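Local coordinates for protein aminotransferase (Neisseria meningitidis Z2491, PDB 3JTX) that probably transfers amino groups between amino acids and keto acids as a dimeric enzyme whose pyridoxal phosphate is held on a lysine, at residues Pro13-Leu17 / Val353-Leu359; Ile24-Glu28 / Gln347-Ile351; His42-Ile48 / Ser247-Leu252. All blocks are in the same frame, centred on the assembly; numbering follows the deposited sequence.

Contact 1: residues Pro13-Leu17 / Val353-Leu359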
loop_
_atom_site.group_PDB
_atom_site.type_symbol
_atom_site.label_atom_id
_atom_site.label_comp_id
_atom_site.label_asym_id
_atom_site.label_seq_id
_atom_site.Cartn_x
_atom_site.Cartn_y
_atom_site.Cartn_z
ATOM N N PRO A 13 -5.552 -19.681 -3.908
ATOM C CA PRO A 13 -5.961 -21.084 -4.001
ATOM C C PRO A 13 -6.890 -21.361 -5.192
ATOM O O PRO A 13 -6.695 -22.372 -5.872
ATOM C CB PRO A 13 -6.702 -21.328 -2.683
ATOM C CG PRO A 13 -6.136 -20.316 -1.723
ATOM C CD PRO A 13 -5.780 -19.116 -2.561
ATOM N N PHE A 14 -7.848 -20.453 -5.459
ATOM C CA PHE A 14 -8.847 -20.645 -6.537
ATOM C C PHE A 14 -8.179 -21.039 -7.847
ATOM O O PHE A 14 -8.748 -21.814 -8.625
ATOM C CB PHE A 14 -9.738 -19.407 -6.755
ATOM C CG PHE A 14 -9.243 -18.475 -7.847
ATOM C CD1 PHE A 14 -9.513 -18.745 -9.193
ATOM C CD2 PHE A 14 -8.488 -17.342 -7.532
ATOM C CE1 PHE A 14 -9.051 -17.896 -10.202
ATOM C CE2 PHE A 14 -8.019 -16.486 -8.537
ATOM C CZ PHE A 14 -8.303 -16.765 -9.874
ATOM N N ALA A 15 -6.979 -20.509 -8.094
ATOM C CA ALA A 15 -6.230 -20.863 -9.302
ATOM C C ALA A 15 -5.821 -22.331 -9.335
ATOM O O ALA A 15 -5.710 -22.909 -10.407
ATOM C CB ALA A 15 -4.997 -19.960 -9.475
ATOM N N ARG A 16 -5.609 -22.941 -8.177
ATOM C CA ARG A 16 -5.120 -24.335 -8.120
ATOM C C ARG A 16 -6.144 -25.376 -8.554
ATOM O O ARG A 16 -5.790 -26.522 -8.848
ATOM C CB ARG A 16 -4.628 -24.681 -6.725
ATOM C CG ARG A 16 -3.346 -23.969 -6.365
ATOM C CD ARG A 16 -2.646 -24.714 -5.261
ATOM N NE ARG A 16 -3.162 -24.351 -3.943
ATOM C CZ ARG A 16 -2.947 -25.052 -2.830
ATOM N NH1 ARG A 16 -2.244 -26.191 -2.859
ATOM N NH2 ARG A 16 -3.449 -24.620 -1.682
ATOM N N LEU A 17 -7.409 -24.977 -8.581
ATOM C CA LEU A 17 -8.446 -25.825 -9.113
ATOM C C LEU A 17 -8.101 -26.231 -10.561
ATOM O O LEU A 17 -8.281 -27.387 -10.939
ATOM C CB LEU A 17 -9.812 -25.122 -9.034
ATOM C CG LEU A 17 -11.007 -26.054 -9.219
ATOM C CD1 LEU A 17 -10.999 -27.115 -8.124
ATOM C CD2 LEU A 17 -12.339 -25.277 -9.261
ATOM N N VAL A 353 -16.244 -25.801 -7.418
ATOM C CA VAL A 353 -16.088 -25.652 -5.962
ATOM C C VAL A 353 -14.625 -25.861 -5.591
ATOM O O VAL A 353 -13.867 -26.428 -6.367
ATOM C CB VAL A 353 -16.997 -26.618 -5.156
ATOM C CG1 VAL A 353 -18.457 -26.419 -5.555
ATOM C CG2 VAL A 353 -16.574 -28.085 -5.331
ATOM N N LEU A 354 -14.224 -25.400 -4.409
ATOM C CA LEU A 354 -12.805 -25.435 -4.007
ATOM C C LEU A 354 -12.507 -26.602 -3.054
ATOM O O LEU A 354 -13.031 -26.622 -1.927
ATOM C CB LEU A 354 -12.427 -24.120 -3.328
ATOM C CG LEU A 354 -10.918 -23.858 -3.184
ATOM C CD1 LEU A 354 -10.240 -23.771 -4.555
ATOM C CD2 LEU A 354 -10.657 -22.590 -2.390
ATOM N N PRO A 355 -11.666 -27.577 -3.485
ATOM C CA PRO A 355 -11.234 -28.614 -2.564
ATOM C C PRO A 355 -10.638 -28.014 -1.287
ATOM O O PRO A 355 -9.745 -27.152 -1.343
ATOM C CB PRO A 355 -10.177 -29.376 -3.378
ATOM C CG PRO A 355 -10.641 -29.221 -4.772
ATOM C CD PRO A 355 -11.125 -27.811 -4.834
ATOM N N GLY A 356 -11.160 -28.433 -0.142
ATOM C CA GLY A 356 -10.753 -27.842 1.138
ATOM C C GLY A 356 -9.274 -27.995 1.429
ATOM O O GLY A 356 -8.673 -27.154 2.107
ATOM N N ARG A 357 -8.670 -29.062 0.923
ATOM C CA ARG A 357 -7.234 -29.295 1.128
ATOM C C ARG A 357 -6.391 -28.130 0.596
ATOM O O ARG A 357 -5.281 -27.871 1.086
ATOM C CB ARG A 357 -6.804 -30.638 0.507
ATOM C CG ARG A 357 -6.764 -30.653 -1.013
ATOM C CD ARG A 357 -6.558 -32.064 -1.546
ATOM N NE ARG A 357 -7.672 -32.930 -1.175
ATOM C CZ ARG A 357 -7.702 -34.247 -1.350
ATOM N NH1 ARG A 357 -6.673 -34.883 -1.901
ATOM N NH2 ARG A 357 -8.777 -34.935 -0.990
ATOM N N PHE A 358 -6.932 -27.392 -0.369
ATOM C CA PHE A 358 -6.211 -26.252 -0.936
ATOM C C PHE A 358 -6.137 -25.031 -0.026
ATOM O O PHE A 358 -5.370 -24.096 -0.314
ATOM C CB PHE A 358 -6.811 -25.856 -2.298
ATOM C CG PHE A 358 -6.642 -26.903 -3.396
ATOM C CD1 PHE A 358 -5.730 -27.948 -3.289
ATOM C CD2 PHE A 358 -7.387 -26.809 -4.559
ATOM C CE1 PHE A 358 -5.581 -28.888 -4.325
ATOM C CE2 PHE A 358 -7.246 -27.748 -5.598
ATOM C CZ PHE A 358 -6.349 -28.779 -5.478
ATOM N N LEU A 359 -6.937 -25.016 1.046
ATOM C CA LEU A 359 -6.968 -23.903 2.005
ATOM C C LEU A 359 -6.255 -24.237 3.317
ATOM O O LEU A 359 -6.317 -23.459 4.284
ATOM C CB LEU A 359 -8.432 -23.520 2.323
ATOM C CG LEU A 359 -9.282 -23.069 1.133
ATOM C CD1 LEU A 359 -10.735 -22.805 1.553
ATOM C CD2 LEU A 359 -8.657 -21.818 0.544
HETATM O O HOH W 1 -2.289 -26.867 0.312
#
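Phe358 and Arg16 lie against each other where helix 13-20, near the N terminus, packs on strand 354-355 and the 3-10 turn 356-359 of the C-terminal part of this class I/II aminotransferase fold. The phenyl ring is sandwiched: Arg16 CB lies over one face, 4.1 Å above its plane and toward the rim, and Pro355 CB covers the opposite face. From CB the arginine runs past the ring and bends at chi3 (-84°), which folds one guanidinium face over Phe358 CB, 3.6 Å from the plane. The two planes stand 35° apart, too inclined for a parallel stack. As modelled, water 1 lies in the guanidinium plane and links Arg16 NH2 to Arg357 O, but Arg16 NH2 also sits only 2.4 Å from Phe358 O, so the exact placing of the guanidinium end, and the bridge with it, is doubtful.

Deeper in, Leu17 crosses Pro355 at about a right angle. With CG anti to its backbone N (chi1 -164°), Leu17 straddles Val353 O with both methyls, and that buried carbonyl has no polar partner in the model. Pro13 meets Leu359 almost perpendicularly, its CG 3.7 Å from Leu359 CD2, while the methyls of Leu354 reach Pro13 and Phe14 CA. Arg357 forms a salt bridge with Asp338, and backbone bonds from Leu354 to Arg374 and from Gly356 to Tyr372 tie strand and turn to strand 372-376. Phe14 N bonds to a bound MES, probably from the crystallisation liquor. The tightest carbon pair is Leu17 CD1 against Pro355 CD, at 3.4 Å.

Contact 2: residues Ile24-Glu28 / Gln347-Ile351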
loop_
_atom_site.group_PDB
_atom_site.type_symbol
_atom_site.label_atom_id
_atom_site.label_comp_id
_atom_site.label_asym_id
_atom_site.label_seq_id
_atom_site.Cartn_x
_atom_site.Cartn_y
_atom_site.Cartn_z
ATOM N N ILE A 24 -9.729 -32.437 -17.859
ATOM C CA ILE A 24 -11.135 -32.774 -17.658
ATOM C C ILE A 24 -11.889 -31.557 -18.164
ATOM O O ILE A 24 -11.672 -30.431 -17.694
ATOM C CB ILE A 24 -11.496 -33.030 -16.175
ATOM C CG1 ILE A 24 -10.649 -34.164 -15.564
ATOM C CG2 ILE A 24 -12.971 -33.360 -16.040
ATOM C CD1 ILE A 24 -10.499 -34.069 -13.992
ATOM N N SER A 25 -12.742 -31.775 -19.158
ATOM C CA SER A 25 -13.540 -30.685 -19.723
ATOM C C SER A 25 -14.947 -30.715 -19.136
ATOM O O SER A 25 -15.464 -31.778 -18.770
ATOM C CB SER A 25 -13.579 -30.764 -21.256
ATOM O OG SER A 25 -12.647 -29.843 -21.813
ATOM N N ALA A 26 -15.535 -29.533 -19.005
ATOM C CA ALA A 26 -16.932 -29.404 -18.602
ATOM C C ALA A 26 -17.784 -29.733 -19.834
ATOM O O ALA A 26 -17.319 -29.567 -20.965
ATOM C CB ALA A 26 -17.209 -27.989 -18.146
ATOM N N PRO A 27 -19.034 -30.164 -19.627
ATOM C CA PRO A 27 -19.866 -30.513 -20.784
ATOM C C PRO A 27 -20.045 -29.372 -21.783
ATOM O O PRO A 27 -20.065 -28.214 -21.408
ATOM C CB PRO A 27 -21.212 -30.886 -20.146
ATOM C CG PRO A 27 -20.872 -31.220 -18.711
ATOM C CD PRO A 27 -19.785 -30.272 -18.363
ATOM N N GLU A 28 -20.190 -29.725 -23.052
ATOM C CA GLU A 28 -20.493 -28.758 -24.089
ATOM C C GLU A 28 -21.772 -28.009 -23.746
ATOM O O GLU A 28 -22.754 -28.619 -23.324
ATOM C CB GLU A 28 -20.687 -29.484 -25.411
ATOM C CG GLU A 28 -21.192 -28.615 -26.561
ATOM C CD GLU A 28 -21.480 -29.449 -27.791
ATOM O OE1 GLU A 28 -22.607 -29.983 -27.940
ATOM O OE2 GLU A 28 -20.556 -29.582 -28.617
ATOM N N GLN A 347 -16.844 -32.024 -14.229
ATOM C CA GLN A 347 -17.030 -32.872 -15.401
ATOM C C GLN A 347 -18.504 -33.060 -15.741
ATOM O O GLN A 347 -18.853 -33.138 -16.915
ATOM C CB GLN A 347 -16.382 -34.250 -15.198
ATOM C CG GLN A 347 -16.465 -35.165 -16.447
ATOM C CD GLN A 347 -15.957 -36.579 -16.188
ATOM O OE1 GLN A 347 -15.507 -36.898 -15.089
ATOM N NE2 GLN A 347 -16.024 -37.426 -17.201
ATOM N N LYS A 348 -19.363 -33.160 -14.725
ATOM C CA LYS A 348 -20.783 -33.459 -14.964
ATOM C C LYS A 348 -21.669 -32.218 -15.100
ATOM O O LYS A 348 -22.701 -32.291 -15.747
ATOM C CB LYS A 348 -21.363 -34.323 -13.848
ATOM C CG LYS A 348 -20.677 -35.655 -13.626
ATOM C CD LYS A 348 -21.029 -36.672 -14.677
ATOM C CE LYS A 348 -20.325 -38.009 -14.425
ATOM N NZ LYS A 348 -20.308 -38.453 -12.982
ATOM N N ALA A 349 -21.295 -31.103 -14.471
ATOM C CA ALA A 349 -22.204 -29.937 -14.369
ATOM C C ALA A 349 -21.549 -28.578 -14.589
ATOM O O ALA A 349 -22.212 -27.540 -14.476
ATOM C CB ALA A 349 -22.908 -29.957 -13.021
ATOM N N ALA A 350 -20.256 -28.574 -14.909
ATOM C CA ALA A 350 -19.483 -27.346 -15.035
ATOM C C ALA A 350 -19.483 -26.537 -13.750
ATOM O O ALA A 350 -19.292 -25.328 -13.791
ATOM C CB ALA A 350 -19.997 -26.477 -16.234
ATOM N N ILE A 351 -19.715 -27.181 -12.604
ATOM C CA ILE A 351 -19.766 -26.444 -11.336
ATOM C C ILE A 351 -18.379 -26.437 -10.705
ATOM O O ILE A 351 -17.764 -27.490 -10.534
ATOM C CB ILE A 351 -20.799 -27.035 -10.339
ATOM C CG1 ILE A 351 -22.242 -26.927 -10.882
ATOM C CG2 ILE A 351 -20.680 -26.315 -8.971
ATOM C CD1 ILE A 351 -23.275 -27.799 -10.108
#
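Ala26 and Gln347 bring their backbones within 4.7 Å (CA to CA), where the irregular chain 24-28 passes the end of helix 338-349 and Ala350 turns out of the helix with positive phi (59°). No hydrogen bond joins the two segments, so the fit is one of carbon surfaces and carbonyl oxygens. Pro27 sets its ring carbons against carbonyls near the end of the helix: CG is 3.3 Å from Gln347 O and 3.6 Å from Lys348 O. Ala26 and Ala350 meet methyl to methyl, CB to CB at 3.7 Å.

Ile24 crosses Gln347 at about a right angle, with its CG2 branch 3.6 Å from Gln347 CB. Gln347 CG stands anti to the backbone N (chi1 -176°); the CB-CG root meets Ile24, and the extended chain carries the amide away from it. Lys348 turns its amine back to Asn344 in its own helix.

This is surface packing between the link from helix 13-20 to strand 33-34 and the C-terminal part of the fold: Ile24 O accepts from Trp346 NE1, Ala350 bonds through its backbone to Val33, and Ile351 begins strand 351-352, parallel to 33-34, with its side chain on helix 381-394.

Contact 3: residues His42-Ile48 / Ser247-Leu252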
loop_
_atom_site.group_PDB
_atom_site.type_symbol
_atom_site.label_atom_id
_atom_site.label_comp_id
_atom_site.label_asym_id
_atom_site.label_seq_id
_atom_site.Cartn_x
_atom_site.Cartn_y
_atom_site.Cartn_z
ATOM N N HIS A 42 -21.871 -8.767 -6.065
ATOM C CA HIS A 42 -22.975 -7.826 -6.036
ATOM C C HIS A 42 -22.440 -6.442 -6.407
ATOM O O HIS A 42 -21.276 -6.140 -6.154
ATOM C CB HIS A 42 -23.639 -7.772 -4.656
ATOM C CG HIS A 42 -24.195 -9.087 -4.199
ATOM N ND1 HIS A 42 -24.426 -9.376 -2.872
ATOM C CD2 HIS A 42 -24.556 -10.195 -4.893
ATOM C CE1 HIS A 42 -24.909 -10.603 -2.769
ATOM N NE2 HIS A 42 -25.000 -11.122 -3.980
ATOM N N PRO A 43 -23.296 -5.596 -6.997
ATOM C CA PRO A 43 -22.834 -4.295 -7.491
ATOM C C PRO A 43 -22.577 -3.247 -6.394
ATOM O O PRO A 43 -23.154 -3.301 -5.299
ATOM C CB PRO A 43 -23.973 -3.831 -8.409
ATOM C CG PRO A 43 -25.197 -4.548 -7.929
ATOM C CD PRO A 43 -24.734 -5.822 -7.252
ATOM N N THR A 44 -21.708 -2.296 -6.724
ATOM C CA THR A 44 -21.384 -1.169 -5.855
ATOM C C THR A 44 -22.583 -0.242 -5.703
ATOM O O THR A 44 -23.220 0.100 -6.689
ATOM C CB THR A 44 -20.190 -0.392 -6.438
ATOM O OG1 THR A 44 -19.056 -1.274 -6.514
ATOM C CG2 THR A 44 -19.842 0.825 -5.578
ATOM N N PRO A 45 -22.896 0.172 -4.466
ATOM C CA PRO A 45 -24.012 1.093 -4.230
ATOM C C PRO A 45 -23.724 2.536 -4.610
ATOM O O PRO A 45 -22.608 3.011 -4.451
ATOM C CB PRO A 45 -24.219 1.009 -2.717
ATOM C CG PRO A 45 -22.925 0.598 -2.175
ATOM C CD PRO A 45 -22.249 -0.236 -3.210
ATOM N N LYS A 46 -24.769 3.230 -5.038
ATOM C CA LYS A 46 -24.693 4.611 -5.473
ATOM C C LYS A 46 -24.301 5.587 -4.362
ATOM O O LYS A 46 -23.667 6.594 -4.642
ATOM C CB LYS A 46 -26.031 5.032 -6.098
ATOM C CG LYS A 46 -26.095 6.466 -6.609
ATOM C CD LYS A 46 -27.353 6.700 -7.477
ATOM C CE LYS A 46 -27.844 8.148 -7.403
ATOM N NZ LYS A 46 -26.823 9.104 -7.887
ATOM N N VAL A 47 -24.681 5.311 -3.114
ATOM C CA VAL A 47 -24.324 6.214 -2.011
ATOM C C VAL A 47 -22.791 6.416 -1.919
ATOM O O VAL A 47 -22.322 7.507 -1.604
ATOM C CB VAL A 47 -24.897 5.748 -0.643
ATOM C CG1 VAL A 47 -24.253 4.447 -0.157
ATOM C CG2 VAL A 47 -24.728 6.839 0.397
ATOM N N ILE A 48 -22.031 5.366 -2.228
ATOM C CA ILE A 48 -20.572 5.413 -2.192
ATOM C C ILE A 48 -20.013 6.132 -3.438
ATOM O O ILE A 48 -19.152 7.019 -3.324
ATOM C CB ILE A 48 -19.965 3.987 -2.054
ATOM C CG1 ILE A 48 -20.447 3.310 -0.761
ATOM C CG2 ILE A 48 -18.419 4.027 -2.077
ATOM C CD1 ILE A 48 -19.920 1.850 -0.551
ATOM N N SER A 247 -19.759 -3.867 1.680
ATOM C CA SER A 247 -20.302 -2.811 0.819
ATOM C C SER A 247 -20.036 -3.026 -0.668
ATOM O O SER A 247 -20.263 -2.127 -1.477
ATOM C CB SER A 247 -19.707 -1.463 1.258
ATOM O OG SER A 247 -20.116 -1.157 2.581
ATOM N N ASN A 248 -19.543 -4.207 -1.036
ATOM C CA ASN A 248 -19.314 -4.544 -2.449
ATOM C C ASN A 248 -18.396 -3.557 -3.163
ATOM O O ASN A 248 -18.619 -3.206 -4.322
ATOM C CB ASN A 248 -20.653 -4.652 -3.182
ATOM C CG ASN A 248 -21.539 -5.711 -2.584
ATOM O OD1 ASN A 248 -21.114 -6.848 -2.427
ATOM N ND2 ASN A 248 -22.778 -5.354 -2.267
ATOM N N VAL A 249 -17.351 -3.124 -2.454
ATOM C CA VAL A 249 -16.342 -2.256 -3.036
ATOM C C VAL A 249 -14.936 -2.811 -2.762
ATOM O O VAL A 249 -14.064 -2.114 -2.235
ATOM C CB VAL A 249 -16.507 -0.788 -2.563
ATOM C CG1 VAL A 249 -17.791 -0.178 -3.164
ATOM C CG2 VAL A 249 -16.522 -0.687 -1.051
ATOM N N PRO A 250 -14.697 -4.080 -3.144
ATOM C CA PRO A 250 -13.324 -4.581 -3.000
ATOM C C PRO A 250 -12.319 -3.737 -3.781
ATOM O O PRO A 250 -11.179 -3.611 -3.358
ATOM C CB PRO A 250 -13.396 -6.001 -3.585
ATOM C CG PRO A 250 -14.576 -5.975 -4.537
ATOM C CD PRO A 250 -15.568 -5.040 -3.861
ATOM N N GLY A 251 -12.739 -3.154 -4.902
ATOM C CA GLY A 251 -11.872 -2.267 -5.678
ATOM C C GLY A 251 -11.563 -0.911 -5.040
ATOM O O GLY A 251 -10.644 -0.226 -5.467
ATOM N N LEU A 252 -12.308 -0.519 -4.013
ATOM C CA LEU A 252 -12.057 0.760 -3.354
ATOM C C LEU A 252 -10.771 0.721 -2.522
ATOM O O LEU A 252 -10.120 1.745 -2.339
ATOM C CB LEU A 252 -13.263 1.171 -2.506
ATOM C CG LEU A 252 -13.229 2.570 -1.891
ATOM C CD1 LEU A 252 -13.248 3.675 -2.972
ATOM C CD2 LEU A 252 -14.390 2.725 -0.912
#
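Thr44 OG1 donates a hydrogen bond of 3.0 Å to Asn248 O, the one direct polar bond between the two segments. The C=O···OG1 angle is 156°, and the donor is tilted 19° from the carbonyl plane. The rotation of Thr44 that sets OG1 beside its backbone N (chi1 -61°) also places CG2 anti to that N and drives it against Val249, CG2 to CG1 at 3.3 Å, a tight pair whose side chains cross at about a right angle.

Asn248, held in left-handed backbone geometry, packs its side chain against His42 and the carbonyl of Pro43. Its CB rests 3.4 Å from His42 O, and its amide straddles His42 CB, with OD1 and ND2 each 3.5 Å away. The amide and imidazole planes are steeply inclined. Asn299 OD1 is shared by Asn248 ND2 and His42 ND1, and Lys306 NZ pairs with His42 NE2, so both ring nitrogens are held.

The segment 247-252 follows closely on Lys245, the lysine that carries pyridoxal phosphate as a Schiff base, and leads from strand 237-242 of the large mixed sheet to strand 255-259, as in fold-type I aminotransferases. The contact is part of the dimer interface: Leu59 of the second subunit packs on Thr44, Val249 and Pro250, and Gly251 makes backbone bonds to that subunit.

Ahead of helix 46-54, Pro45 at the N-cap position sets its CD 3.2 Å from Ser247 O. Ser247 OG is engaged by His295. From the first turn of that helix Ile48 reaches Val249 tip to tip, its CD1 3.9 Å from Val249 CG1 and also in contact with Ser247 CB.

Overall arrangement
Contact 3 is the buried one, contact 1 is partly buried and contact 2 lies at the surface, its centre about 30 Å from the chain's centre. Along the chain they nest, contact 3 within the loop closed by contact 2 and that within contact 1. Contacts 1 and 2, with centres about 17 Å apart, both join the N-terminal region to the C-terminal part of the fold, using successive pieces of each. Contact 3 instead sets the approach to helix 46-54 on the loop after the cofactor lysine, beside the second subunit, which touches neither of the others. Chemistry follows place: a direct side-chain-to-backbone bond in contact 3, ring and aliphatic packing with a tentative water bridge in contact 1, carbon packing with no hydrogen bond across contact 2.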